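Local structure of beta-glucuronidase (Dictyoglomus thermophilum, 6XXW) at residues A[417-422]-A[446-451]; A[451-456]-A[490-495]; A[466-471]-A[484-489]. The protein probably hydrolyses beta-glucuronides, as expected of a member of glycoside hydrolase family 2. All blocks are in the same frame, centred on the assembly; numbering follows the deposited sequence.

Interaction 1 of 3, residues A[417-422]-A[446-451]; sequences AATYED and IVENTK
T419 turns its hydroxyl between its own backbone N and carbonyl carbon (chi1 53°) and E448 bends at chi2 (-94°), which together set T419 OG1 against E448 OE1, with the T450 hydroxyl close by. T419 OG1 donates to E448 OE1 (2.6 Å), which receives it on its syn lone pair, and lies 2.7 Å from T450 OG1. Threonine suits this place because it brings a hydroxyl and a methyl together: CG2 of T419 packs 4.1 Å from CD1 of I446 on the apolar flank. T450 OG1 also comes near the edge of the Y420 ring and bonds a Tris molecule, probably from the crystallisation liquor, that may mark a pocket. The other carboxylate oxygen of E448 is bonded by the hydroxyls of T455 and S458, so that both oxygens of the buried carboxylate are held. One water accepts from N449 N and is hydrogen-bonded to E448 OE1 (2.7 Å) and A417 O (2.9 Å); another links A417 N to V447 O. The contact thus ties the loop between strand 408-415 and helix 422-438 to the end of the neighbouring parallel strand 444-448, with F428 of that helix touching both A417 and I446.

Interaction 2 of 3, residues A[451-456]-A[490-495]; sequences KASETK and LREWYE
E492 and W493, successive residues on helix 482-497 of the TIM barrel, meet the loop between strands 444-448 and 463-467 with a charged group and a flat apolar one. E492 comes first. Its chain is extended, with CG anti to the backbone N (chi1 -165°), and carries the carboxylate to the outer margin of the contact. There OE1 forms a salt bridge with K451 NZ. The lysine has two deposited conformers, and in the one described NZ approaches on the syn side but 30° out of the carboxylate plane, at a short 2.5 Å from OE1 that is best treated with caution. The same NZ makes a weak bond back to S453 OG, and E492 OE2 lies 3.7 Å from S453 CB. Long, flexible charged chains suit this partly exposed edge, where their ends can meet between loop and helix.

W493 follows and is buried. Its indole presents one face to A452, where a methyl is small enough to let the backbone come close, and the six-membered ring meets T455 CG2, 3.8 Å from CZ3. Indole NE1 has a weak hydrogen bond to D489 OD2, one turn back on the helix, while I464, V466 and I501 of the barrel strands also pack against the tryptophan. The loop itself is tightly wound, K451 O accepting from both E454 N and T455 N. The CH-pi contact is almost vertical: A452 CB stands 3.4 Å from the centroid of the W493 five-membered ring, 11° off its normal.

Interaction 3 of 3, residues A[466-471]-A[484-489]; sequences VNRYYS and YQLERD
Y470, D489 and Q485 give up the most surface here, and the tyrosine ring is the piece that the other two meet, Q485 over a face and D489 at the phenol end. With its CG beside the backbone N (chi1 -60°), Y470 lays its ring against helix 482-497. The Q485 CB makes a CH-pi contact 3.9 Å from the ring centroid, only 6° off the normal. The glutamine amide is steeply inclined to the ring, and its OE1 sits 3.1 Å from Y470 CD1 and is hydrogen-bonded to a water that accepts from S471 N; NE2 turns instead to the carbonyl of M162 of the second subunit and to D475. L486 fills in at the ring edge, CD1 lying 4.0 Å from Y470 CE2.

D489, one turn on from Q485, sets its carboxylate nearly perpendicular to the ring, Y470 OH lying 3.1 Å from OD2. The same OD2 takes a short salt bridge from R468 NE, 2.5 Å away with an N-H...O angle of 162°. OD2 lies near the guanidinium plane, whereas NE meets it on the syn side, tilted out of the carboxylate plane; V466 CG2 packs over a guanidinium face. Arginine suits the place because its other nitrogens stay available: NH1 reaches the carbonyls of N467 and N449, and NH2 that of T450. With an alanine in place of Y470, the Q485 methylene and the L486 methyl would probably lose their aromatic partner, opening a gap between loop and helix. The arrangement belongs to a beta-alpha-beta crossover of the (beta/alpha)8 barrel, strand 463-467 passing through this loop into helix 482-497 and on to the parallel strand 501-505.

In the fold
All three contacts belong to one sector of the TIM barrel. Interactions 1 and 3 are buried and reach the neighbouring parallel strands 444-448 and 463-467, joined by the backbone bond from N467 N to E448 O; interaction 2 is only partly buried. Interaction 1 relies on hydroxyls, a carboxylate and waters between a loop and the end of a strand. Interactions 2 and 3 both use helix 482-497, each combining a salt bridge with a CH-pi contact, but the ion pair of interaction 2 is partly exposed while its CH-pi contact is buried; the ion pair of interaction 3 is buried. K451 is common to interactions 1 and 2, and interaction 3 also borders a second subunit.

Interaction 1 of 3, residues A[417-422]-A[446-451]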
loop_
_atom_site.group_PDB
_atom_site.type_symbol
_atom_site.label_atom_id
_atom_site.label_comp_id
_atom_site.label_asym_id
_atom_site.label_seq_id
_atom_site.Cartn_x
_atom_site.Cartn_y
_atom_site.Cartn_z
ATOM N N ALA A 417 -20.852 -16.470 22.810
ATOM C CA ALA A 417 -22.127 -17.155 22.661
ATOM C C ALA A 417 -23.282 -16.234 23.074
ATOM O O ALA A 417 -23.095 -15.200 23.720
ATOM C CB ALA A 417 -22.151 -18.435 23.499
ATOM N N ALA A 418 -24.503 -16.645 22.721
ATOM C CA ALA A 418 -25.708 -15.876 23.066
ATOM C C ALA A 418 -26.138 -16.200 24.501
ATOM O O ALA A 418 -27.185 -16.799 24.764
ATOM C CB ALA A 418 -26.826 -16.147 22.068
ATOM N N THR A 419 -25.296 -15.762 25.444
ATOM C CA THR A 419 -25.420 -16.105 26.854
ATOM C C THR A 419 -26.565 -15.375 27.546
ATOM O O THR A 419 -26.820 -15.639 28.725
ATOM C CB THR A 419 -24.108 -15.792 27.583
ATOM O OG1 THR A 419 -23.745 -14.429 27.320
ATOM C CG2 THR A 419 -22.962 -16.737 27.130
ATOM N N TYR A 420 -27.242 -14.455 26.859
ATOM C CA TYR A 420 -28.430 -13.812 27.409
ATOM C C TYR A 420 -29.669 -14.704 27.305
ATOM O O TYR A 420 -30.675 -14.437 27.970
ATOM C CB TYR A 420 -28.657 -12.469 26.694
ATOM C CG TYR A 420 -28.675 -12.613 25.188
ATOM C CD1 TYR A 420 -29.824 -13.033 24.531
ATOM C CD2 TYR A 420 -27.533 -12.372 24.425
ATOM C CE1 TYR A 420 -29.844 -13.197 23.155
ATOM C CE2 TYR A 420 -27.546 -12.536 23.044
ATOM C CZ TYR A 420 -28.710 -12.944 22.419
ATOM O OH TYR A 420 -28.749 -13.114 21.055
ATOM N N GLU A 421 -29.619 -15.756 26.492
ATOM C CA GLU A 421 -30.765 -16.647 26.342
ATOM C C GLU A 421 -30.930 -17.559 27.559
ATOM O O GLU A 421 -29.951 -18.049 28.129
ATOM C CB GLU A 421 -30.617 -17.505 25.082
ATOM C CG GLU A 421 -30.473 -16.725 23.788
ATOM C CD GLU A 421 -30.543 -17.625 22.560
ATOM O OE1 GLU A 421 -30.794 -18.833 22.719
ATOM O OE2 GLU A 421 -30.341 -17.128 21.435
ATOM N N ASP A 422 -32.189 -17.812 27.931
ATOM C CA ASP A 422 -32.496 -18.766 29.001
ATOM C C ASP A 422 -31.833 -20.118 28.765
ATOM O O ASP A 422 -31.269 -20.717 29.687
ATOM C CB ASP A 422 -34.010 -18.953 29.120
ATOM C CG ASP A 422 -34.688 -17.803 29.840
ATOM O OD1 ASP A 422 -35.502 -18.069 30.750
ATOM O OD2 ASP A 422 -34.413 -16.633 29.493
ATOM N N ILE A 446 -15.258 -17.894 30.362
ATOM C CA ILE A 446 -16.002 -17.847 29.109
ATOM C C ILE A 446 -15.873 -16.426 28.584
ATOM O O ILE A 446 -15.904 -15.467 29.363
ATOM C CB ILE A 446 -17.486 -18.247 29.273
ATOM C CG1 ILE A 446 -18.180 -18.249 27.902
ATOM C CG2 ILE A 446 -18.241 -17.284 30.232
ATOM C CD1 ILE A 446 -19.545 -18.935 27.901
ATOM N N VAL A 447 -15.683 -16.277 27.275
ATOM C CA VAL A 447 -15.388 -14.966 26.703
ATOM C C VAL A 447 -16.691 -14.366 26.187
ATOM O O VAL A 447 -17.381 -14.967 25.353
ATOM C CB VAL A 447 -14.313 -15.043 25.606
ATOM C CG1 VAL A 447 -14.078 -13.652 25.004
ATOM C CG2 VAL A 447 -12.997 -15.593 26.184
ATOM N N GLU A 448 -17.035 -13.190 26.708
ATOM C CA GLU A 448 -18.364 -12.609 26.571
ATOM C C GLU A 448 -18.323 -11.355 25.712
ATOM O O GLU A 448 -17.409 -10.542 25.845
ATOM C CB GLU A 448 -18.934 -12.214 27.937
ATOM C CG GLU A 448 -19.161 -13.368 28.892
ATOM C CD GLU A 448 -20.591 -13.906 28.830
ATOM O OE1 GLU A 448 -21.235 -13.795 27.754
ATOM O OE2 GLU A 448 -21.068 -14.448 29.861
ATOM N N ASN A 449 -19.344 -11.174 24.870
ATOM C CA ASN A 449 -19.654 -9.842 24.362
ATOM C C ASN A 449 -21.063 -9.402 24.738
ATOM O O ASN A 449 -21.429 -8.257 24.459
ATOM C CB ASN A 449 -19.432 -9.758 22.839
ATOM C CG ASN A 449 -20.430 -10.574 22.037
ATOM O OD1 ASN A 449 -21.147 -11.416 22.576
ATOM N ND2 ASN A 449 -20.464 -10.333 20.726
ATOM N N THR A 450 -21.848 -10.278 25.371
ATOM C CA THR A 450 -23.116 -9.917 26.002
ATOM C C THR A 450 -22.909 -8.782 27.006
ATOM O O THR A 450 -21.815 -8.592 27.545
ATOM C CB THR A 450 -23.703 -11.157 26.717
ATOM O OG1 THR A 450 -23.872 -12.227 25.780
ATOM C CG2 THR A 450 -25.069 -10.890 27.373
ATOM N N LYS A 451 -23.975 -8.022 27.247
ATOM C CA LYS A 451 -23.972 -7.020 28.304
ATOM C C LYS A 451 -23.855 -7.688 29.673
ATOM O O LYS A 451 -24.371 -8.786 29.897
ATOM C CB LYS A 451 -25.244 -6.167 28.213
ATOM C CG LYS A 451 -25.575 -5.374 29.465
ATOM C CD LYS A 451 -25.157 -3.916 29.348
ATOM C CE LYS A 451 -25.263 -3.232 30.698
ATOM N NZ LYS A 451 -25.142 -4.228 31.808
HETATM O O HOH W 1 -19.875 -16.317 25.437
HETATM O O HOH W 2 -21.233 -13.499 25.089
#

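Interaction 2 of 3, residues A[451-456]-A[490-495]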
loop_
_atom_site.group_PDB
_atom_site.type_symbol
_atom_site.label_atom_id
_atom_site.label_comp_id
_atom_site.label_asym_id
_atom_site.label_seq_id
_atom_site.Cartn_x
_atom_site.Cartn_y
_atom_site.Cartn_z
ATOM N N LYS A 451 -23.975 -8.022 27.247
ATOM C CA LYS A 451 -23.972 -7.020 28.304
ATOM C C LYS A 451 -23.855 -7.688 29.673
ATOM O O LYS A 451 -24.371 -8.786 29.897
ATOM C CB LYS A 451 -25.244 -6.167 28.213
ATOM C CG LYS A 451 -25.575 -5.374 29.465
ATOM C CD LYS A 451 -25.157 -3.916 29.348
ATOM C CE LYS A 451 -25.263 -3.232 30.698
ATOM N NZ LYS A 451 -25.142 -4.228 31.808
ATOM N N ALA A 452 -23.155 -7.013 30.593
ATOM C CA ALA A 452 -22.893 -7.588 31.916
ATOM C C ALA A 452 -24.175 -8.033 32.618
ATOM O O ALA A 452 -24.245 -9.134 33.180
ATOM C CB ALA A 452 -22.147 -6.576 32.783
ATOM N N SER A 453 -25.204 -7.184 32.590
ATOM C CA SER A 453 -26.435 -7.491 33.300
ATOM C C SER A 453 -27.289 -8.520 32.577
ATOM O O SER A 453 -28.278 -8.989 33.153
ATOM C CB SER A 453 -27.247 -6.209 33.522
ATOM O OG SER A 453 -27.663 -5.654 32.288
ATOM N N GLU A 454 -26.940 -8.892 31.341
ATOM C CA GLU A 454 -27.766 -9.832 30.596
ATOM C C GLU A 454 -27.217 -11.251 30.561
ATOM O O GLU A 454 -28.006 -12.182 30.364
ATOM C CB GLU A 454 -27.973 -9.341 29.160
ATOM C CG GLU A 454 -28.458 -7.896 29.087
ATOM C CD GLU A 454 -29.078 -7.552 27.744
ATOM O OE1 GLU A 454 -28.501 -7.929 26.699
ATOM O OE2 GLU A 454 -30.135 -6.888 27.731
ATOM N N THR A 455 -25.910 -11.458 30.735
ATOM C CA THR A 455 -25.396 -12.816 30.618
ATOM C C THR A 455 -25.894 -13.671 31.781
ATOM O O THR A 455 -25.847 -13.258 32.941
ATOM C CB THR A 455 -23.862 -12.863 30.548
ATOM O OG1 THR A 455 -23.441 -14.226 30.706
ATOM C CG2 THR A 455 -23.194 -11.988 31.624
ATOM N N LYS A 456 -26.375 -14.864 31.465
ATOM C CA LYS A 456 -26.788 -15.815 32.481
ATOM C C LYS A 456 -25.710 -16.846 32.780
ATOM O O LYS A 456 -25.992 -17.838 33.456
ATOM C CB LYS A 456 -28.078 -16.507 32.038
ATOM C CG LYS A 456 -29.288 -15.564 31.941
ATOM C CD LYS A 456 -30.426 -16.219 31.196
ATOM C CE LYS A 456 -31.648 -15.312 31.158
ATOM N NZ LYS A 456 -32.130 -15.020 32.537
ATOM N N LEU A 490 -16.989 -1.867 32.763
ATOM C CA LEU A 490 -16.148 -2.770 33.539
ATOM C C LEU A 490 -16.456 -2.697 35.029
ATOM O O LEU A 490 -16.361 -3.717 35.721
ATOM C CB LEU A 490 -14.671 -2.483 33.281
ATOM C CG LEU A 490 -14.223 -2.799 31.852
ATOM C CD1 LEU A 490 -12.769 -2.438 31.643
ATOM C CD2 LEU A 490 -14.473 -4.273 31.528
ATOM N N ARG A 491 -16.816 -1.513 35.544
ATOM C CA ARG A 491 -17.238 -1.429 36.942
ATOM C C ARG A 491 -18.520 -2.212 37.181
ATOM O O ARG A 491 -18.715 -2.777 38.266
ATOM C CB ARG A 491 -17.431 0.027 37.362
ATOM C CG ARG A 491 -16.118 0.820 37.438
ATOM C CD ARG A 491 -16.324 2.164 38.146
ATOM N NE ARG A 491 -15.069 2.905 38.255
ATOM C CZ ARG A 491 -14.152 2.689 39.196
ATOM N NH1 ARG A 491 -14.352 1.763 40.123
ATOM N NH2 ARG A 491 -13.040 3.406 39.218
ATOM N N GLU A 492 -19.408 -2.267 36.188
ATOM C CA GLU A 492 -20.617 -3.061 36.367
ATOM C C GLU A 492 -20.314 -4.557 36.341
ATOM O O GLU A 492 -20.942 -5.328 37.074
ATOM C CB GLU A 492 -21.665 -2.708 35.311
ATOM C CG GLU A 492 -23.056 -3.237 35.688
ATOM C CD GLU A 492 -24.039 -3.204 34.536
ATOM O OE1 GLU A 492 -23.599 -2.964 33.396
ATOM O OE2 GLU A 492 -25.252 -3.417 34.771
ATOM N N TRP A 493 -19.374 -5.001 35.497
ATOM C CA TRP A 493 -18.984 -6.407 35.565
ATOM C C TRP A 493 -18.472 -6.764 36.953
ATOM O O TRP A 493 -18.800 -7.832 37.495
ATOM C CB TRP A 493 -17.918 -6.734 34.519
ATOM C CG TRP A 493 -18.440 -6.860 33.120
ATOM C CD1 TRP A 493 -18.466 -5.876 32.176
ATOM C CD2 TRP A 493 -19.007 -8.030 32.500
ATOM N NE1 TRP A 493 -19.002 -6.360 31.002
ATOM C CE2 TRP A 493 -19.351 -7.674 31.177
ATOM C CE3 TRP A 493 -19.258 -9.341 32.935
ATOM C CZ2 TRP A 493 -19.926 -8.577 30.280
ATOM C CZ3 TRP A 493 -19.833 -10.246 32.035
ATOM C CH2 TRP A 493 -20.157 -9.859 30.726
ATOM N N TYR A 494 -17.642 -5.897 37.540
ATOM C CA TYR A 494 -17.065 -6.252 38.829
ATOM C C TYR A 494 -18.105 -6.179 39.937
ATOM O O TYR A 494 -18.103 -7.013 40.851
ATOM C CB TYR A 494 -15.880 -5.360 39.181
ATOM C CG TYR A 494 -15.208 -5.869 40.434
ATOM C CD1 TYR A 494 -14.594 -7.118 40.446
ATOM C CD2 TYR A 494 -15.232 -5.135 41.614
ATOM C CE1 TYR A 494 -14.001 -7.616 41.593
ATOM C CE2 TYR A 494 -14.630 -5.617 42.765
ATOM C CZ TYR A 494 -14.021 -6.861 42.746
ATOM O OH TYR A 494 -13.421 -7.354 43.880
ATOM N N GLU A 495 -18.987 -5.184 39.870
ATOM C CA GLU A 495 -20.025 -5.023 40.885
ATOM C C GLU A 495 -20.986 -6.206 40.888
ATOM O O GLU A 495 -21.457 -6.626 41.952
ATOM C CB GLU A 495 -20.773 -3.710 40.639
ATOM C CG GLU A 495 -22.022 -3.486 41.491
ATOM C CD GLU A 495 -21.748 -3.547 42.993
ATOM O OE1 GLU A 495 -22.594 -4.100 43.731
ATOM O OE2 GLU A 495 -20.694 -3.040 43.436
#

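Interaction 3 of 3, residues A[466-471]-A[484-489]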
loop_
_atom_site.group_PDB
_atom_site.type_symbol
_atom_site.label_atom_id
_atom_site.label_comp_id
_atom_site.label_asym_id
_atom_site.label_seq_id
_atom_site.Cartn_x
_atom_site.Cartn_y
_atom_site.Cartn_z
ATOM N N VAL A 466 -14.176 -10.177 28.879
ATOM C CA VAL A 466 -15.135 -9.360 28.144
ATOM C C VAL A 466 -14.461 -8.763 26.915
ATOM O O VAL A 466 -13.341 -8.233 26.998
ATOM C CB VAL A 466 -15.761 -8.260 29.025
ATOM C CG1 VAL A 466 -14.724 -7.285 29.532
ATOM C CG2 VAL A 466 -16.853 -7.538 28.259
ATOM N N ASN A 467 -15.147 -8.867 25.776
ATOM C CA ASN A 467 -14.739 -8.269 24.513
ATOM C C ASN A 467 -15.478 -6.948 24.354
ATOM O O ASN A 467 -16.708 -6.923 24.424
ATOM C CB ASN A 467 -15.098 -9.181 23.334
ATOM C CG ASN A 467 -14.373 -10.532 23.375
ATOM O OD1 ASN A 467 -13.486 -10.757 24.200
ATOM N ND2 ASN A 467 -14.749 -11.428 22.460
ATOM N N ARG A 468 -14.744 -5.855 24.114
ATOM C CA ARG A 468 -15.396 -4.556 23.955
ATOM C C ARG A 468 -14.765 -3.784 22.800
ATOM O O ARG A 468 -13.537 -3.757 22.652
ATOM C CB ARG A 468 -15.321 -3.730 25.253
ATOM C CG ARG A 468 -16.276 -4.232 26.367
ATOM C CD ARG A 468 -17.727 -4.161 25.887
ATOM N NE ARG A 468 -18.711 -4.642 26.871
ATOM C CZ ARG A 468 -19.444 -5.740 26.717
ATOM N NH1 ARG A 468 -19.284 -6.498 25.639
ATOM N NH2 ARG A 468 -20.342 -6.084 27.638
ATOM N N TYR A 469 -15.619 -3.142 22.000
ATOM C CA TYR A 469 -15.248 -2.498 20.740
ATOM C C TYR A 469 -15.863 -1.104 20.643
ATOM O O TYR A 469 -16.268 -0.660 19.568
ATOM C CB TYR A 469 -15.672 -3.369 19.557
ATOM C CG TYR A 469 -14.776 -4.595 19.393
ATOM C CD1 TYR A 469 -13.534 -4.489 18.766
ATOM C CD2 TYR A 469 -15.160 -5.834 19.892
ATOM C CE1 TYR A 469 -12.694 -5.598 18.616
ATOM C CE2 TYR A 469 -14.338 -6.952 19.756
ATOM C CZ TYR A 469 -13.099 -6.821 19.128
ATOM O OH TYR A 469 -12.280 -7.919 18.983
ATOM N N TYR A 470 -15.949 -0.404 21.774
ATOM C CA TYR A 470 -16.494 0.943 21.773
ATOM C C TYR A 470 -15.690 1.819 20.818
ATOM O O TYR A 470 -14.460 1.775 20.806
ATOM C CB TYR A 470 -16.459 1.523 23.183
ATOM C CG TYR A 470 -17.269 0.737 24.221
ATOM C CD1 TYR A 470 -18.635 0.561 24.080
ATOM C CD2 TYR A 470 -16.647 0.188 25.341
ATOM C CE1 TYR A 470 -19.371 -0.137 25.026
ATOM C CE2 TYR A 470 -17.370 -0.504 26.287
ATOM C CZ TYR A 470 -18.731 -0.659 26.128
ATOM O OH TYR A 470 -19.456 -1.352 27.063
ATOM N N SER A 471 -16.399 2.629 20.032
ATOM C CA SER A 471 -15.893 3.534 18.989
ATOM C C SER A 471 -15.537 2.796 17.698
ATOM O O SER A 471 -15.205 3.468 16.697
ATOM C CB SER A 471 -14.685 4.371 19.444
ATOM O OG SER A 471 -13.463 3.699 19.185
ATOM N N TYR A 484 -15.692 7.064 28.992
ATOM C CA TYR A 484 -17.027 7.041 29.586
ATOM C C TYR A 484 -17.622 5.639 29.557
ATOM O O TYR A 484 -18.043 5.104 30.588
ATOM C CB TYR A 484 -17.924 8.022 28.823
ATOM C CG TYR A 484 -19.309 8.277 29.392
ATOM C CD1 TYR A 484 -19.535 9.330 30.278
ATOM C CD2 TYR A 484 -20.400 7.500 29.010
ATOM C CE1 TYR A 484 -20.810 9.586 30.791
ATOM C CE2 TYR A 484 -21.680 7.744 29.520
ATOM C CZ TYR A 484 -21.877 8.791 30.407
ATOM O OH TYR A 484 -23.138 9.049 30.916
ATOM N N GLN A 485 -17.648 5.018 28.379
ATOM C CA GLN A 485 -18.370 3.759 28.235
ATOM C C GLN A 485 -17.613 2.590 28.857
ATOM O O GLN A 485 -18.214 1.732 29.518
ATOM C CB GLN A 485 -18.648 3.495 26.757
ATOM C CG GLN A 485 -19.457 4.592 26.083
ATOM C CD GLN A 485 -19.703 4.316 24.615
ATOM O OE1 GLN A 485 -18.926 3.618 23.970
ATOM N NE2 GLN A 485 -20.792 4.866 24.076
ATOM N N LEU A 486 -16.297 2.539 28.668
ATOM C CA LEU A 486 -15.559 1.360 29.100
ATOM C C LEU A 486 -15.457 1.301 30.614
ATOM O O LEU A 486 -15.610 0.225 31.205
ATOM C CB LEU A 486 -14.170 1.337 28.463
ATOM C CG LEU A 486 -13.353 0.088 28.822
ATOM C CD1 LEU A 486 -14.045 -1.177 28.332
ATOM C CD2 LEU A 486 -11.921 0.199 28.264
ATOM N N GLU A 487 -15.212 2.444 31.264
ATOM C CA GLU A 487 -15.103 2.421 32.721
ATOM C C GLU A 487 -16.430 2.045 33.367
ATOM O O GLU A 487 -16.461 1.223 34.289
ATOM C CB GLU A 487 -14.623 3.769 33.259
ATOM C CG GLU A 487 -14.733 3.846 34.781
ATOM C CD GLU A 487 -13.783 4.849 35.410
ATOM O OE1 GLU A 487 -13.706 4.881 36.655
ATOM O OE2 GLU A 487 -13.120 5.609 34.670
ATOM N N ARG A 488 -17.533 2.633 32.900
ATOM C CA ARG A 488 -18.845 2.272 33.427
ATOM C C ARG A 488 -19.133 0.788 33.239
ATOM O O ARG A 488 -19.665 0.128 34.141
ATOM C CB ARG A 488 -19.936 3.103 32.749
ATOM C CG ARG A 488 -19.998 4.552 33.214
ATOM C CD ARG A 488 -20.660 5.455 32.168
ATOM N NE ARG A 488 -22.097 5.238 32.083
ATOM C CZ ARG A 488 -22.982 5.826 32.881
ATOM N NH1 ARG A 488 -22.568 6.665 33.824
ATOM N NH2 ARG A 488 -24.277 5.574 32.742
ATOM N N ASP A 489 -18.816 0.251 32.061
ATOM C CA ASP A 489 -19.107 -1.151 31.783
ATOM C C ASP A 489 -18.311 -2.067 32.700
ATOM O O ASP A 489 -18.879 -2.937 33.371
ATOM C CB ASP A 489 -18.807 -1.467 30.318
ATOM C CG ASP A 489 -19.311 -2.839 29.906
ATOM O OD1 ASP A 489 -20.409 -3.222 30.347
ATOM O OD2 ASP A 489 -18.626 -3.522 29.133
HETATM O O HOH W 3 -19.218 3.016 21.373
#